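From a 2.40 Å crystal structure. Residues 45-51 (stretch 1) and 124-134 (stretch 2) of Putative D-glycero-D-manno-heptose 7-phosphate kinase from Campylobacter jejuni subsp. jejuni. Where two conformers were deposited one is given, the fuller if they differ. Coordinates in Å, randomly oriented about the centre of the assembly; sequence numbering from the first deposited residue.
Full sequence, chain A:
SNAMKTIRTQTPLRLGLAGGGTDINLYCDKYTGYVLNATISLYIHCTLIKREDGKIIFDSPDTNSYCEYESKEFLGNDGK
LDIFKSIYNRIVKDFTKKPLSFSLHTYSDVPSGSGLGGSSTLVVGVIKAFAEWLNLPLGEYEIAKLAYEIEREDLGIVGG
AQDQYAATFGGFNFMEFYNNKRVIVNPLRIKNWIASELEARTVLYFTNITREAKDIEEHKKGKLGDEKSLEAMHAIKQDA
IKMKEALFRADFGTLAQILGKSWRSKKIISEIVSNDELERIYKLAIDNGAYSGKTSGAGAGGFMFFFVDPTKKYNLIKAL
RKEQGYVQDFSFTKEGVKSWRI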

# COMPACT_ATOMS: atom_id res chain seq x y z
N HIS A 45 -12.72 0.43 6.13
CA HIS A 45 -12.62 -0.65 7.09
C HIS A 45 -13.93 -0.76 7.82
O HIS A 45 -14.49 0.24 8.22
CB HIS A 45 -11.50 -0.35 8.10
CG HIS A 45 -10.22 0.09 7.47
ND1 HIS A 45 -9.20 -0.79 7.18
CD2 HIS A 45 -9.80 1.31 7.05
CE1 HIS A 45 -8.20 -0.13 6.60
NE2 HIS A 45 -8.54 1.14 6.52
N CYS A 46 -14.41 -1.98 7.99
CA CYS A 46 -15.66 -2.24 8.70
C CYS A 46 -15.49 -3.36 9.70
O CYS A 46 -14.89 -4.39 9.39
CB CYS A 46 -16.79 -2.64 7.74
SG CYS A 46 -17.25 -1.36 6.56
N THR A 47 -16.02 -3.16 10.90
CA THR A 47 -16.04 -4.18 11.93
C THR A 47 -17.51 -4.35 12.37
O THR A 47 -18.19 -3.36 12.69
CB THR A 47 -15.18 -3.81 13.14
OG1 THR A 47 -13.81 -3.96 12.79
CG2 THR A 47 -15.46 -4.73 14.27
N LEU A 48 -17.99 -5.58 12.39
CA LEU A 48 -19.36 -5.86 12.81
C LEU A 48 -19.31 -6.81 13.98
O LEU A 48 -18.81 -7.94 13.84
CB LEU A 48 -20.17 -6.46 11.66
CG LEU A 48 -21.69 -6.63 11.83
CD1 LEU A 48 -22.30 -7.05 10.51
CD2 LEU A 48 -22.05 -7.63 12.91
N ILE A 49 -19.81 -6.37 15.14
CA ILE A 49 -19.79 -7.20 16.35
C ILE A 49 -21.19 -7.56 16.84
O ILE A 49 -22.00 -6.69 17.15
CB ILE A 49 -19.05 -6.50 17.52
CG1 ILE A 49 -17.69 -5.96 17.07
CG2 ILE A 49 -18.86 -7.47 18.69
CD1 ILE A 49 -17.02 -5.11 18.13
N LYS A 50 -21.44 -8.86 16.91
CA LYS A 50 -22.70 -9.37 17.42
C LYS A 50 -22.80 -9.05 18.90
O LYS A 50 -21.82 -9.16 19.64
CB LYS A 50 -22.81 -10.88 17.21
CG LYS A 50 -24.10 -11.47 17.79
CD LYS A 50 -24.25 -12.96 17.52
CE LYS A 50 -25.55 -13.49 18.12
NZ LYS A 50 -25.80 -14.91 17.76
N ARG A 51 -23.98 -8.62 19.32
CA ARG A 51 -24.24 -8.31 20.73
C ARG A 51 -25.64 -8.82 21.11
O ARG A 51 -26.56 -8.79 20.30
CB ARG A 51 -24.06 -6.80 21.00
CG ARG A 51 -24.81 -5.90 20.05
CD ARG A 51 -24.37 -4.44 20.17
NE ARG A 51 -24.80 -3.81 21.41
CZ ARG A 51 -24.05 -3.65 22.50
NH1 ARG A 51 -22.79 -4.05 22.55
NH2 ARG A 51 -24.58 -3.06 23.57
N VAL A 124 -20.54 -1.62 -0.17
CA VAL A 124 -20.02 -2.98 -0.42
C VAL A 124 -19.37 -3.58 0.83
O VAL A 124 -19.64 -4.72 1.18
CB VAL A 124 -19.05 -2.99 -1.62
CG1 VAL A 124 -18.24 -4.27 -1.67
CG2 VAL A 124 -19.83 -2.80 -2.91
N GLY A 125 -18.54 -2.82 1.53
CA GLY A 125 -17.91 -3.35 2.73
C GLY A 125 -18.90 -3.76 3.80
O GLY A 125 -18.73 -4.78 4.45
N VAL A 126 -19.96 -2.97 3.97
CA VAL A 126 -20.96 -3.25 5.00
C VAL A 126 -21.82 -4.47 4.62
O VAL A 126 -22.01 -5.41 5.43
CB VAL A 126 -21.82 -2.01 5.20
CG1 VAL A 126 -22.95 -2.29 6.16
CG2 VAL A 126 -20.94 -0.86 5.69
N ILE A 127 -22.32 -4.48 3.39
CA ILE A 127 -23.10 -5.60 2.90
C ILE A 127 -22.31 -6.87 3.10
O ILE A 127 -22.84 -7.87 3.57
CB ILE A 127 -23.46 -5.42 1.41
CG1 ILE A 127 -24.51 -4.31 1.25
CG2 ILE A 127 -24.03 -6.70 0.84
CD1 ILE A 127 -24.74 -3.84 -0.17
N LYS A 128 -21.02 -6.84 2.75
CA LYS A 128 -20.14 -8.01 2.87
C LYS A 128 -19.99 -8.46 4.31
O LYS A 128 -19.86 -9.64 4.59
CB LYS A 128 -18.77 -7.69 2.29
CG LYS A 128 -17.78 -8.84 2.31
CD LYS A 128 -18.19 -10.01 1.43
CE LYS A 128 -17.15 -11.10 1.56
NZ LYS A 128 -17.50 -12.28 0.76
N ALA A 129 -20.02 -7.51 5.23
CA ALA A 129 -19.92 -7.84 6.64
C ALA A 129 -21.15 -8.65 7.07
O ALA A 129 -21.03 -9.66 7.76
CB ALA A 129 -19.81 -6.57 7.45
N PHE A 130 -22.33 -8.21 6.65
CA PHE A 130 -23.58 -8.92 6.97
C PHE A 130 -23.63 -10.29 6.31
O PHE A 130 -24.06 -11.26 6.93
CB PHE A 130 -24.81 -8.09 6.54
CG PHE A 130 -25.14 -6.97 7.46
CD1 PHE A 130 -25.72 -7.23 8.69
CD2 PHE A 130 -24.91 -5.66 7.10
CE1 PHE A 130 -26.03 -6.20 9.56
CE2 PHE A 130 -25.22 -4.63 7.96
CZ PHE A 130 -25.78 -4.90 9.19
N ALA A 131 -23.21 -10.37 5.06
CA ALA A 131 -23.21 -11.62 4.32
C ALA A 131 -22.34 -12.70 4.98
O ALA A 131 -22.75 -13.85 5.08
CB ALA A 131 -22.76 -11.38 2.88
N GLU A 132 -21.16 -12.29 5.41
CA GLU A 132 -20.19 -13.16 6.08
C GLU A 132 -20.70 -13.62 7.44
O GLU A 132 -20.56 -14.78 7.83
CB GLU A 132 -18.89 -12.38 6.29
CG GLU A 132 -17.76 -13.14 6.96
CD GLU A 132 -17.07 -14.10 6.02
OE1 GLU A 132 -17.74 -14.67 5.14
OE2 GLU A 132 -15.85 -14.29 6.18
N TRP A 133 -21.27 -12.67 8.16
CA TRP A 133 -21.77 -12.90 9.50
C TRP A 133 -22.99 -13.83 9.49
O TRP A 133 -23.08 -14.77 10.29
CB TRP A 133 -22.15 -11.57 10.15
CG TRP A 133 -22.82 -11.75 11.46
CD1 TRP A 133 -22.50 -12.66 12.42
CD2 TRP A 133 -23.86 -10.93 12.01
NE1 TRP A 133 -23.32 -12.51 13.51
CE2 TRP A 133 -24.16 -11.45 13.29
CE3 TRP A 133 -24.58 -9.83 11.55
CZ2 TRP A 133 -25.15 -10.90 14.11
CZ3 TRP A 133 -25.56 -9.28 12.36
CH2 TRP A 133 -25.84 -9.82 13.63
N LEU A 134 -23.92 -13.56 8.58
CA LEU A 134 -25.16 -14.31 8.50
C LEU A 134 -25.13 -15.47 7.51
O LEU A 134 -26.14 -16.14 7.33
CB LEU A 134 -26.28 -13.34 8.14
CG LEU A 134 -26.40 -12.17 9.13
CD1 LEU A 134 -27.22 -11.04 8.54
CD2 LEU A 134 -26.99 -12.66 10.44

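A β-strand that ends at K50 lies against a helix passing through 124–133, the two running in roughly the same direction with 29° between their axes and a closest approach of 8.4 Å. No hydrogen bond crosses between them; the contact, 354 Å² counting both sides, is one of side-chain packing. The helix meets its own backbone needs through i to i+4 bonds, among them A129 N to G125 O (3.1 Å) and W133 N to A129 O (3.0 Å). Alternation along the strand decides which residues take part: H45, T47, I49 and, just beyond the strand, R51 point their CA-to-CB bonds away and make no contact, whereas C46, L48 and K50 point toward the helix. H45 NE2 and T47 OG1 are hydrogen-bonded elsewhere in the structure.

C46, deposited in two conformers of which one is described, sits where the helix presents G125; C46 CA and G125 CA are 6.5 Å apart. In this m rotamer, C46 SG lies 4.0 Å from G125 C and 3.8 Å from V126 CG2, the latter an apolar contact. The absence of a side chain at G125 matters here, since an ideal CB on that residue would fall only 3.4 Å from C46 SG, a tight fit.

L48 is the centre of the contact and has the largest area covered by the other stretch. L48 CA is again 6.5 Å from A129 CA, one turn beyond G125. In a tt rotamer the side chain reaches two aromatic rings. L48 CD1 packs 4.0 Å from A129 CB and 3.9 Å from F130 CD1, standing over a face of the phenyl ring in a CH-pi contact, 17° off the ring normal. F130 joins in although its CA-to-CB bond points away from the strand, because the end of its side chain comes nearer. L48 CD2 approaches W133 CE3 at 3.6 Å and lies over a face of the six-membered ring, 23° off its normal, in a second CH-pi contact; L48 CD1 is also near, 3.7 Å from W133 CE3. The A129 CA-to-CB bond points toward the strand, and its backbone meets the leucine as well, with A129 C 4.0 Å from L48 CD1.

K50 closes the contact at its exposed margin. Its CA-to-CB bond points toward the helix, but the all-trans chain then leads away, so the aliphatic part makes the contact: K50 CG lies 3.9 Å from W133 CZ2, at an oblique position to the ring. W133 thus spans two successive helix-facing strand residues, L48 and K50.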